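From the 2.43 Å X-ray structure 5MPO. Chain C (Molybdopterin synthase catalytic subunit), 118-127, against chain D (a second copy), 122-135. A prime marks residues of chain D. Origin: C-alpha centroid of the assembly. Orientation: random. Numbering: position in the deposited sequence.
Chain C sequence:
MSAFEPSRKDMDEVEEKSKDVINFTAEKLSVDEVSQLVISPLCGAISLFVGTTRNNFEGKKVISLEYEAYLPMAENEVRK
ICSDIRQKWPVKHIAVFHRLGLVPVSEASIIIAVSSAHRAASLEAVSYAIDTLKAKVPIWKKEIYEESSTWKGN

Chain C 118-127: HRAASLEAVS
Chain D 122-135: SLEAVSYAIDTLKA

Antiparallel helices related by the pairing of two copies of a protein often divide their contact into an apolar strip and a charged clasp, and the catalytic subunit of molybdopterin synthase gives a compact example. In the chain C segment His118 is extended (phi/psi -124/164) and Arg119 lies at -80/-30; Ala120 to Ser127 are helical, with backbone angles near -65/-42 and i to i+4 hydrogen bonds such as Leu123 N to Arg119 O at 3.1 Å, and the helix continues beyond. The chain D segment is helical throughout. Their axes point in opposed directions, at 175°, and approach to 11.0 Å. Leu123 faces Ser127′ and Ser127 faces Leu123′, each pair with CA atoms 7.1 Å apart, while the CA atoms of Arg119 and Ile130′ lie 8.9 Å apart. Together the segments bury 384 Å².

Arg119 has the most surface covered, 91 Å². Its CA-to-CB bond points toward chain D, and chi1 p followed by chi2 and chi3 both t extends the chain, with chi4 at -79° turning the guanidinium. Arg119 NE and Arg119 NH2 both donate to Asp131′ OD1, at 3.0 and 2.9 Å, so one carboxylate oxygen near the guanidinium plane receives a forked hydrogen bond within a salt bridge. Asp131′ starts sideways, but chi1 m and chi2 -14° bring its end nearer. Arginine suits this place because its long aliphatic portion also packs: Arg119 CD lies 3.8 Å from Ile130′ CG1. The modelled part of Lys134′ ends at CD, which lies over one face of the guanidinium, 3.5 Å from Arg119 NH1; the position of its amino group is not defined.

The two leucines anchor an apolar strip completed by Val126, Val126′ and Ile130′. Leu123, with 67 Å² covered, points toward the partner with chi1 m and chi2 at 149°, between wells. Leu123 CD2 lies 4.0 Å from Val126′ CG1, and Leu123 CD1 4.2 Å from Ile130′ CG2. Leu123′, with 59 Å² covered, adopts chi1 m and chi2 t, and Leu123′ CD2 meets Val126 CG1 at 4.3 Å. Both valines are t, buried and directed toward the opposing helix, where their compact branches back the leucines.

Serine occupies the closely approaching positions. Ser127 and Ser127′, both t, point sideways, and their small side chains accompany the close backbone approach. Ser127 OG lies 4.0 Å from Leu123′ CD1, and Ser127′ OG 4.5 Å from Leu123 CD1; these are packing contacts. The example illustrates how leucines can fill an antiparallel seam while a single arginine extends the contact into a directional, charged interaction.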

# COMPACT_ATOMS: atom_id res chain seq x y z
N HIS C 118 10.81 -7.79 -3.96
CA HIS C 118 11.08 -6.33 -3.89
C HIS C 118 9.82 -5.41 -4.06
O HIS C 118 8.78 -5.80 -4.57
CB HIS C 118 12.20 -5.96 -4.89
CG HIS C 118 13.51 -6.69 -4.68
ND1 HIS C 118 14.23 -6.63 -3.50
CD2 HIS C 118 14.25 -7.46 -5.52
CE1 HIS C 118 15.34 -7.34 -3.62
NE2 HIS C 118 15.37 -7.86 -4.84
N ARG C 119 9.98 -4.15 -3.68
CA ARG C 119 8.85 -3.32 -3.27
C ARG C 119 8.01 -2.71 -4.36
O ARG C 119 6.84 -2.42 -4.14
CB ARG C 119 9.33 -2.20 -2.34
CG ARG C 119 10.14 -1.08 -3.01
CD ARG C 119 10.59 -0.14 -1.92
NE ARG C 119 11.33 0.98 -2.45
CZ ARG C 119 12.61 0.94 -2.83
NH1 ARG C 119 13.35 -0.16 -2.70
NH2 ARG C 119 13.15 2.05 -3.33
N ALA C 120 8.63 -2.43 -5.50
CA ALA C 120 7.92 -1.82 -6.62
C ALA C 120 6.76 -2.74 -7.13
O ALA C 120 5.69 -2.30 -7.46
CB ALA C 120 8.89 -1.54 -7.75
N ALA C 121 7.02 -4.02 -7.16
CA ALA C 121 6.08 -4.99 -7.65
C ALA C 121 4.84 -5.00 -6.79
O ALA C 121 3.73 -4.91 -7.29
CB ALA C 121 6.73 -6.34 -7.65
N SER C 122 5.04 -5.04 -5.48
CA SER C 122 3.94 -5.10 -4.54
C SER C 122 3.12 -3.80 -4.56
O SER C 122 1.90 -3.86 -4.55
CB SER C 122 4.44 -5.45 -3.15
OG SER C 122 4.90 -4.27 -2.50
N LEU C 123 3.78 -2.65 -4.66
CA LEU C 123 3.06 -1.35 -4.71
C LEU C 123 2.33 -1.18 -6.00
O LEU C 123 1.22 -0.73 -6.02
CB LEU C 123 4.02 -0.19 -4.62
CG LEU C 123 4.69 -0.05 -3.24
CD1 LEU C 123 6.12 0.56 -3.34
CD2 LEU C 123 3.76 0.76 -2.32
N GLU C 124 2.98 -1.49 -7.10
CA GLU C 124 2.34 -1.34 -8.40
C GLU C 124 1.16 -2.32 -8.59
O GLU C 124 0.15 -1.93 -9.13
CB GLU C 124 3.36 -1.49 -9.52
CG GLU C 124 4.33 -0.29 -9.58
CD GLU C 124 5.39 -0.39 -10.68
OE1 GLU C 124 5.28 -1.22 -11.57
OE2 GLU C 124 6.37 0.37 -10.65
N ALA C 125 1.30 -3.56 -8.14
CA ALA C 125 0.27 -4.56 -8.30
C ALA C 125 -0.96 -4.22 -7.44
O ALA C 125 -2.09 -4.42 -7.86
CB ALA C 125 0.79 -5.94 -7.98
N VAL C 126 -0.74 -3.63 -6.27
CA VAL C 126 -1.85 -3.26 -5.42
C VAL C 126 -2.61 -2.15 -6.09
O VAL C 126 -3.85 -2.14 -6.15
CB VAL C 126 -1.39 -2.82 -4.04
CG1 VAL C 126 -2.45 -2.00 -3.32
CG2 VAL C 126 -1.10 -4.05 -3.20
N SER C 127 -1.85 -1.23 -6.64
CA SER C 127 -2.43 -0.10 -7.31
C SER C 127 -3.26 -0.54 -8.54
O SER C 127 -4.38 -0.10 -8.70
CB SER C 127 -1.33 0.87 -7.69
OG SER C 127 -1.90 2.00 -8.27
N SER D 122 -3.01 8.39 -1.01
CA SER D 122 -2.44 7.40 -0.08
C SER D 122 -1.41 6.47 -0.78
O SER D 122 -0.38 6.16 -0.22
CB SER D 122 -3.57 6.58 0.56
OG SER D 122 -4.28 5.81 -0.43
N LEU D 123 -1.71 6.04 -1.99
CA LEU D 123 -0.87 5.12 -2.73
C LEU D 123 0.41 5.80 -3.14
O LEU D 123 1.50 5.21 -3.04
CB LEU D 123 -1.58 4.62 -4.02
CG LEU D 123 -2.75 3.63 -3.82
CD1 LEU D 123 -3.68 3.50 -5.03
CD2 LEU D 123 -2.23 2.27 -3.39
N GLU D 124 0.27 7.00 -3.66
CA GLU D 124 1.42 7.78 -4.06
C GLU D 124 2.27 8.25 -2.87
O GLU D 124 3.48 8.30 -3.00
CB GLU D 124 0.99 8.98 -4.93
CG GLU D 124 1.20 8.73 -6.43
CD GLU D 124 0.33 9.63 -7.31
OE1 GLU D 124 -0.35 10.54 -6.78
OE2 GLU D 124 0.34 9.43 -8.54
N ALA D 125 1.64 8.61 -1.74
CA ALA D 125 2.38 9.03 -0.55
C ALA D 125 3.19 7.89 0.03
O ALA D 125 4.35 8.06 0.37
CB ALA D 125 1.45 9.56 0.52
N VAL D 126 2.56 6.72 0.13
CA VAL D 126 3.24 5.58 0.66
C VAL D 126 4.47 5.22 -0.15
O VAL D 126 5.52 4.88 0.41
CB VAL D 126 2.35 4.37 0.70
CG1 VAL D 126 3.20 3.14 0.87
CG2 VAL D 126 1.45 4.46 1.89
N SER D 127 4.32 5.27 -1.45
CA SER D 127 5.40 4.94 -2.36
C SER D 127 6.55 5.94 -2.20
O SER D 127 7.71 5.55 -2.21
CB SER D 127 4.90 4.92 -3.81
OG SER D 127 6.02 4.83 -4.64
N TYR D 128 6.20 7.22 -2.08
CA TYR D 128 7.17 8.29 -1.89
C TYR D 128 7.90 8.11 -0.53
O TYR D 128 9.15 8.21 -0.45
CB TYR D 128 6.53 9.67 -2.03
CG TYR D 128 7.52 10.79 -1.77
CD1 TYR D 128 8.36 11.28 -2.78
CD2 TYR D 128 7.64 11.32 -0.50
CE1 TYR D 128 9.27 12.29 -2.51
CE2 TYR D 128 8.56 12.31 -0.22
CZ TYR D 128 9.37 12.79 -1.23
OH TYR D 128 10.26 13.76 -0.87
N ALA D 129 7.13 7.80 0.50
CA ALA D 129 7.69 7.56 1.82
C ALA D 129 8.75 6.48 1.82
O ALA D 129 9.85 6.70 2.28
CB ALA D 129 6.62 7.22 2.82
N ILE D 130 8.43 5.31 1.27
CA ILE D 130 9.39 4.24 1.34
C ILE D 130 10.59 4.57 0.49
O ILE D 130 11.69 4.30 0.89
CB ILE D 130 8.76 2.86 1.02
CG1 ILE D 130 9.77 1.75 1.30
CG2 ILE D 130 8.25 2.75 -0.43
CD1 ILE D 130 10.06 1.51 2.76
N ASP D 131 10.42 5.16 -0.68
CA ASP D 131 11.58 5.47 -1.51
C ASP D 131 12.48 6.47 -0.81
O ASP D 131 13.63 6.20 -0.60
CB ASP D 131 11.16 6.02 -2.88
CG ASP D 131 10.62 4.96 -3.77
OD1 ASP D 131 10.79 3.75 -3.49
OD2 ASP D 131 10.04 5.33 -4.79
N THR D 132 11.91 7.59 -0.41
CA THR D 132 12.64 8.61 0.29
C THR D 132 13.21 8.13 1.63
O THR D 132 14.38 8.41 1.91
CB THR D 132 11.75 9.81 0.45
OG1 THR D 132 11.21 10.10 -0.84
CG2 THR D 132 12.52 11.01 0.97
N LEU D 133 12.45 7.38 2.42
CA LEU D 133 13.05 6.75 3.61
C LEU D 133 14.32 5.93 3.25
O LEU D 133 15.38 6.18 3.84
CB LEU D 133 12.07 5.93 4.45
CG LEU D 133 12.62 5.24 5.74
CD1 LEU D 133 11.53 5.11 6.79
CD2 LEU D 133 13.28 3.88 5.53
N LYS D 134 14.25 5.03 2.27
CA LYS D 134 15.42 4.22 1.87
C LYS D 134 16.61 5.08 1.39
O LYS D 134 17.72 4.61 1.40
CB LYS D 134 15.04 3.09 0.86
CG LYS D 134 14.38 1.86 1.51
CD LYS D 134 14.20 0.64 0.59
N ALA D 135 16.40 6.34 1.05
CA ALA D 135 17.47 7.18 0.51
C ALA D 135 18.03 8.19 1.48
O ALA D 135 19.20 8.45 1.45
CB ALA D 135 16.97 7.92 -0.75